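CurH (Lyngbya majuscula, PDB 3KG7) is the dehydratase domain of a curacin polyketide synthase module and probably removes water from a beta-hydroxyacyl chain to leave an enoyl intermediate. Local coordinates at residues C[150-155]-C[214-219]; C[166-171]-C[204-209]. One frame throughout, in Å; residues are numbered along the deposited sequence.

Interaction 1 of 2, residues C[150-155]-C[214-219]; sequences TDTLTE and DLFDFS
Leu153 overlaps Leu215 through one methyl of each. CD2 of Leu153 lies 3.7 Å from CD2 of Leu215, and the two side chains lie roughly perpendicular. The touch is therefore between branch ends. Leu215 has CG anti to its backbone N (chi1 -157°), which sends the branched end across to the helix. Both leucines are buried.

One residue earlier on the helix, Thr152 makes the second touch. Its methyl CG2 approaches the ring of Phe216 at the edge, close to the ring plane. CG2 of Thr152 is 3.7 Å from CE2 of Phe216. Neither ring face takes part in this touch. The hydroxyl of Thr152 is used locally: OG1 bonds to Asp149 O.

Within the helix, Thr150 O accepts from Thr154 N, from Thr154 OG1 at 2.9 Å and, weakly, from Leu153 N. The OG1 bond comes in above the carbonyl plane, 46° out of it.

Asp214 and Phe218 tie the loop to Arg261, the first by a salt bridge and the second by a cation-pi contact.

The contact is small, and it is apolar packing near the outside of the second half of the domain. It lays the loop between helix 202-207 and strand 225-236 against the first turn of helix 150-159. Leu215 and Phe216 also touch Ile156 on the next turn, while Asp214 and Phe218 lie against strand 243-255.

Interaction 2 of 2, residues C[166-171]-C[204-209]; sequences PMLQAV and LIDACT
A chi1 of -169° sets CG of Asp206 trans to the main-chain nitrogen, and this swings the carboxylate off the helix to the side where Leu168 lies. The CD1 branch of Leu168 turns to meet it. Asp206 OD2 and Leu168 CD1 come within 4.5 Å, a loose contact between a methyl and a carboxylate oxygen.

The closer touch lies between two alanines. Ala170 CB and Ala207 CB are 4.1 Å apart, methyl against methyl. With so little side chain between them, the backbones come near each other: the CA atoms of Ala170 and Ala207 are 6.4 Å apart. All four residues of the contact are buried.

OD2 of Asp206 also has a weak hydrogen bond with Tyr164 OH and a long, weak ion pair with Arg210 NE, while Arg210 NH1 bonds to Leu168 O, so this arginine reaches both segments.

An inverse gamma turn about Gln169 bends the loop just before Ala170. Asp206 O accepts from Thr209 N and, at 2.7 Å, from Thr209 OG1. The OG1 donor lies in the carbonyl plane, with a C=O...donor angle of 147°.

The contact packs the loop ahead of strand 171-176 against helix 202-207, the helix that the second hotdog probably wraps. In polyketide synthase dehydratases this helix lines the active-site region, and the same is likely here. Ile185 of strand 181-186 touches Ala170, Ala207 and Leu204, and Ala170 also pairs by backbone with Glu186. Val52 of helix 52-62, from the first half of the double hotdog, lies on Ile205 and Asp206.

From the N terminus, the chain first runs through the strands and helix 52-62 of the first half. It then enters helix 150-159, the first side of interaction 1. After strand 162-164 comes the loop 166-171, which leads through strands 171-176 and 181-186 to helix 202-207. There interaction 2 closes a loop of 32 intervening residues. The chain continues to 214-219, where interaction 1 closes the larger loop. Interaction 2 is thus nested inside interaction 1. Their centres lie about 15 Å apart, and the nearest atoms, about 5 Å apart, do not touch. Interaction 2 holds the deeper part, around helix 202-207. Interaction 1 ties the exit from that helix to the outer helix 150-159.

Interaction 1 of 2, residues C[150-155]-C[214-219]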
loop_
_atom_site.group_PDB
_atom_site.type_symbol
_atom_site.label_atom_id
_atom_site.label_comp_id
_atom_site.label_asym_id
_atom_site.label_seq_id
_atom_site.Cartn_x
_atom_site.Cartn_y
_atom_site.Cartn_z
ATOM N N THR C 150 24.137 -29.504 -24.854
ATOM C CA THR C 150 22.944 -28.836 -24.325
ATOM C C THR C 150 21.647 -29.328 -24.973
ATOM O O THR C 150 20.593 -29.323 -24.340
ATOM C CB THR C 150 23.038 -27.289 -24.441
ATOM O OG1 THR C 150 23.117 -26.906 -25.819
ATOM C CG2 THR C 150 24.258 -26.754 -23.692
ATOM N N ASP C 151 21.733 -29.763 -26.228
ATOM C CA ASP C 151 20.586 -30.334 -26.935
ATOM C C ASP C 151 19.972 -31.521 -26.190
ATOM O O ASP C 151 18.749 -31.674 -26.164
ATOM C CB ASP C 151 20.973 -30.745 -28.357
ATOM C CG ASP C 151 21.169 -29.554 -29.283
ATOM O OD1 ASP C 151 20.899 -28.403 -28.870
ATOM O OD2 ASP C 151 21.593 -29.775 -30.437
ATOM N N THR C 152 20.828 -32.343 -25.579
ATOM C CA THR C 152 20.386 -33.497 -24.797
ATOM C C THR C 152 19.496 -33.053 -23.637
ATOM O O THR C 152 18.512 -33.726 -23.314
ATOM C CB THR C 152 21.581 -34.317 -24.261
ATOM O OG1 THR C 152 22.720 -34.128 -25.111
ATOM C CG2 THR C 152 21.235 -35.803 -24.214
ATOM N N LEU C 153 19.840 -31.913 -23.036
ATOM C CA LEU C 153 19.073 -31.340 -21.935
ATOM C C LEU C 153 17.764 -30.719 -22.419
ATOM O O LEU C 153 16.722 -30.873 -21.771
ATOM C CB LEU C 153 19.894 -30.271 -21.191
ATOM C CG LEU C 153 21.192 -30.632 -20.459
ATOM C CD1 LEU C 153 21.906 -29.362 -20.024
ATOM C CD2 LEU C 153 20.926 -31.526 -19.259
ATOM N N THR C 154 17.829 -30.008 -23.547
ATOM C CA THR C 154 16.656 -29.337 -24.127
ATOM C C THR C 154 15.549 -30.352 -24.405
ATOM O O THR C 154 14.367 -30.062 -24.220
ATOM C CB THR C 154 16.997 -28.573 -25.443
ATOM O OG1 THR C 154 18.264 -27.909 -25.313
ATOM C CG2 THR C 154 15.918 -27.528 -25.761
ATOM N N GLU C 155 15.948 -31.544 -24.834
ATOM C CA GLU C 155 15.000 -32.614 -25.117
ATOM C C GLU C 155 14.335 -33.129 -23.844
ATOM O O GLU C 155 13.135 -33.403 -23.839
ATOM C CB GLU C 155 15.676 -33.742 -25.901
ATOM C CG GLU C 155 15.807 -33.436 -27.397
ATOM C CD GLU C 155 16.876 -34.287 -28.080
ATOM O OE1 GLU C 155 18.068 -34.158 -27.708
ATOM O OE2 GLU C 155 16.529 -35.073 -28.996
ATOM N N ASP C 214 21.175 -37.103 -11.839
ATOM C CA ASP C 214 20.236 -38.083 -12.377
ATOM C C ASP C 214 19.073 -37.427 -13.127
ATOM O O ASP C 214 17.912 -37.770 -12.906
ATOM C CB ASP C 214 19.694 -38.944 -11.230
ATOM C CG ASP C 214 18.953 -38.123 -10.182
ATOM O OD1 ASP C 214 19.550 -37.188 -9.603
ATOM O OD2 ASP C 214 17.764 -38.415 -9.946
ATOM N N LEU C 215 19.387 -36.492 -14.020
ATOM C CA LEU C 215 18.355 -35.761 -14.763
ATOM C C LEU C 215 17.719 -36.592 -15.890
ATOM O O LEU C 215 16.616 -36.293 -16.344
ATOM C CB LEU C 215 18.904 -34.431 -15.298
ATOM C CG LEU C 215 17.881 -33.327 -15.603
ATOM C CD1 LEU C 215 17.609 -32.462 -14.365
ATOM C CD2 LEU C 215 18.345 -32.466 -16.767
ATOM N N PHE C 216 18.412 -37.639 -16.327
ATOM C CA PHE C 216 17.878 -38.568 -17.330
ATOM C C PHE C 216 16.876 -39.554 -16.715
ATOM O O PHE C 216 16.320 -40.404 -17.416
ATOM C CB PHE C 216 19.021 -39.326 -18.025
ATOM C CG PHE C 216 19.933 -38.442 -18.837
ATOM C CD1 PHE C 216 21.028 -37.811 -18.248
ATOM C CD2 PHE C 216 19.697 -38.239 -20.194
ATOM C CE1 PHE C 216 21.870 -36.987 -18.996
ATOM C CE2 PHE C 216 20.535 -37.418 -20.952
ATOM C CZ PHE C 216 21.623 -36.792 -20.350
ATOM N N ASP C 217 16.650 -39.416 -15.409
ATOM C CA ASP C 217 15.836 -40.345 -14.628
ATOM C C ASP C 217 14.409 -39.826 -14.474
ATOM O O ASP C 217 13.458 -40.613 -14.420
ATOM C CB ASP C 217 16.469 -40.542 -13.247
ATOM C CG ASP C 217 16.376 -41.970 -12.744
ATOM O OD1 ASP C 217 15.333 -42.627 -12.950
ATOM O OD2 ASP C 217 17.355 -42.429 -12.119
ATOM N N PHE C 218 14.283 -38.501 -14.388
ATOM C CA PHE C 218 12.999 -37.802 -14.281
ATOM C C PHE C 218 12.046 -38.272 -15.392
ATOM O O PHE C 218 12.030 -37.691 -16.482
ATOM C CB PHE C 218 13.213 -36.278 -14.391
ATOM C CG PHE C 218 13.949 -35.651 -13.216
ATOM C CD1 PHE C 218 13.382 -34.587 -12.516
ATOM C CD2 PHE C 218 15.215 -36.098 -12.829
ATOM C CE1 PHE C 218 14.055 -33.993 -11.442
ATOM C CE2 PHE C 218 15.892 -35.506 -11.750
ATOM C CZ PHE C 218 15.309 -34.457 -11.060
ATOM N N SER C 219 11.263 -39.320 -15.110
ATOM C CA SER C 219 10.452 -40.011 -16.133
ATOM C C SER C 219 9.863 -39.053 -17.172
ATOM O O SER C 219 9.030 -38.195 -16.854
ATOM C CB SER C 219 9.356 -40.876 -15.497
ATOM O OG SER C 219 8.258 -40.088 -15.069
#

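Interaction 2 of 2, residues C[166-171]-C[204-209]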
loop_
_atom_site.group_PDB
_atom_site.type_symbol
_atom_site.label_atom_id
_atom_site.label_comp_id
_atom_site.label_asym_id
_atom_site.label_seq_id
_atom_site.Cartn_x
_atom_site.Cartn_y
_atom_site.Cartn_z
ATOM N N PRO C 166 15.068 -17.688 -25.656
ATOM C CA PRO C 166 16.292 -16.873 -25.691
ATOM C C PRO C 166 16.642 -16.139 -24.390
ATOM O O PRO C 166 17.823 -16.028 -24.036
ATOM C CB PRO C 166 15.989 -15.855 -26.796
ATOM C CG PRO C 166 15.138 -16.598 -27.735
ATOM C CD PRO C 166 14.283 -17.519 -26.894
HETATM N N MSE C 167 15.618 -15.648 -23.695
HETATM C CA MSE C 167 15.794 -14.851 -22.489
HETATM C C MSE C 167 15.950 -15.705 -21.232
HETATM O O MSE C 167 16.151 -15.170 -20.131
HETATM C CB MSE C 167 14.629 -13.883 -22.346
HETATM C CG MSE C 167 14.930 -12.511 -22.880
HETATM SE SE MSE C 167 13.322 -11.424 -23.077
HETATM C CE MSE C 167 13.214 -11.336 -25.030
ATOM N N LEU C 168 15.854 -17.023 -21.409
ATOM C CA LEU C 168 16.005 -17.988 -20.320
ATOM C C LEU C 168 17.235 -18.875 -20.517
ATOM O O LEU C 168 17.612 -19.640 -19.625
ATOM C CB LEU C 168 14.749 -18.864 -20.200
ATOM C CG LEU C 168 13.587 -18.522 -19.251
ATOM C CD1 LEU C 168 13.954 -18.735 -17.791
ATOM C CD2 LEU C 168 13.045 -17.127 -19.463
ATOM N N GLN C 169 17.863 -18.764 -21.684
ATOM C CA GLN C 169 19.019 -19.595 -22.021
ATOM C C GLN C 169 20.295 -19.096 -21.352
ATOM O O GLN C 169 21.164 -18.499 -21.995
ATOM C CB GLN C 169 19.170 -19.699 -23.535
ATOM C CG GLN C 169 18.203 -20.704 -24.138
ATOM C CD GLN C 169 18.001 -20.519 -25.622
ATOM O OE1 GLN C 169 18.056 -19.403 -26.137
ATOM N NE2 GLN C 169 17.750 -21.617 -26.321
ATOM N N ALA C 170 20.390 -19.357 -20.051
ATOM C CA ALA C 170 21.495 -18.874 -19.220
ATOM C C ALA C 170 22.573 -19.928 -19.009
ATOM O O ALA C 170 23.633 -19.628 -18.462
ATOM C CB ALA C 170 20.968 -18.380 -17.870
ATOM N N VAL C 171 22.300 -21.157 -19.434
ATOM C CA VAL C 171 23.233 -22.257 -19.235
ATOM C C VAL C 171 24.267 -22.305 -20.358
ATOM O O VAL C 171 23.988 -22.780 -21.464
ATOM C CB VAL C 171 22.508 -23.611 -19.112
ATOM C CG1 VAL C 171 23.488 -24.701 -18.729
ATOM C CG2 VAL C 171 21.377 -23.522 -18.096
ATOM N N LEU C 204 18.238 -16.286 -13.571
ATOM C CA LEU C 204 19.511 -16.797 -13.073
ATOM C C LEU C 204 19.334 -17.784 -11.927
ATOM O O LEU C 204 20.037 -18.797 -11.870
ATOM C CB LEU C 204 20.407 -15.644 -12.630
ATOM C CG LEU C 204 20.873 -14.674 -13.713
ATOM C CD1 LEU C 204 21.389 -13.380 -13.058
ATOM C CD2 LEU C 204 21.931 -15.315 -14.593
ATOM N N ILE C 205 18.417 -17.493 -11.006
ATOM C CA ILE C 205 18.169 -18.442 -9.920
ATOM C C ILE C 205 17.446 -19.673 -10.463
ATOM O O ILE C 205 17.686 -20.788 -9.997
ATOM C CB ILE C 205 17.511 -17.814 -8.634
ATOM C CG1 ILE C 205 17.537 -18.826 -7.474
ATOM C CG2 ILE C 205 16.108 -17.267 -8.905
ATOM C CD1 ILE C 205 17.106 -18.264 -6.124
ATOM N N ASP C 206 16.616 -19.488 -11.487
ATOM C CA ASP C 206 15.971 -20.645 -12.093
ATOM C C ASP C 206 16.961 -21.568 -12.761
ATOM O O ASP C 206 16.825 -22.780 -12.670
ATOM C CB ASP C 206 14.891 -20.286 -13.099
ATOM C CG ASP C 206 14.081 -21.496 -13.480
ATOM O OD1 ASP C 206 13.443 -22.065 -12.565
ATOM O OD2 ASP C 206 14.124 -21.915 -14.661
ATOM N N ALA C 207 17.947 -20.983 -13.433
ATOM C CA ALA C 207 18.987 -21.742 -14.114
ATOM C C ALA C 207 19.734 -22.686 -13.179
ATOM O O ALA C 207 20.184 -23.753 -13.589
ATOM C CB ALA C 207 19.950 -20.807 -14.780
ATOM N N CYS C 208 19.861 -22.296 -11.919
ATOM C CA CYS C 208 20.569 -23.109 -10.929
ATOM C C CYS C 208 19.919 -24.468 -10.689
ATOM O O CYS C 208 20.570 -25.404 -10.202
ATOM C CB CYS C 208 20.655 -22.346 -9.608
ATOM S SG CYS C 208 21.611 -20.840 -9.761
ATOM N N THR C 209 18.639 -24.565 -11.039
ATOM C CA THR C 209 17.816 -25.687 -10.645
ATOM C C THR C 209 17.663 -26.680 -11.785
ATOM O O THR C 209 16.962 -27.690 -11.650
ATOM C CB THR C 209 16.428 -25.206 -10.208
ATOM O OG1 THR C 209 15.692 -24.785 -11.357
ATOM C CG2 THR C 209 16.541 -24.043 -9.228
#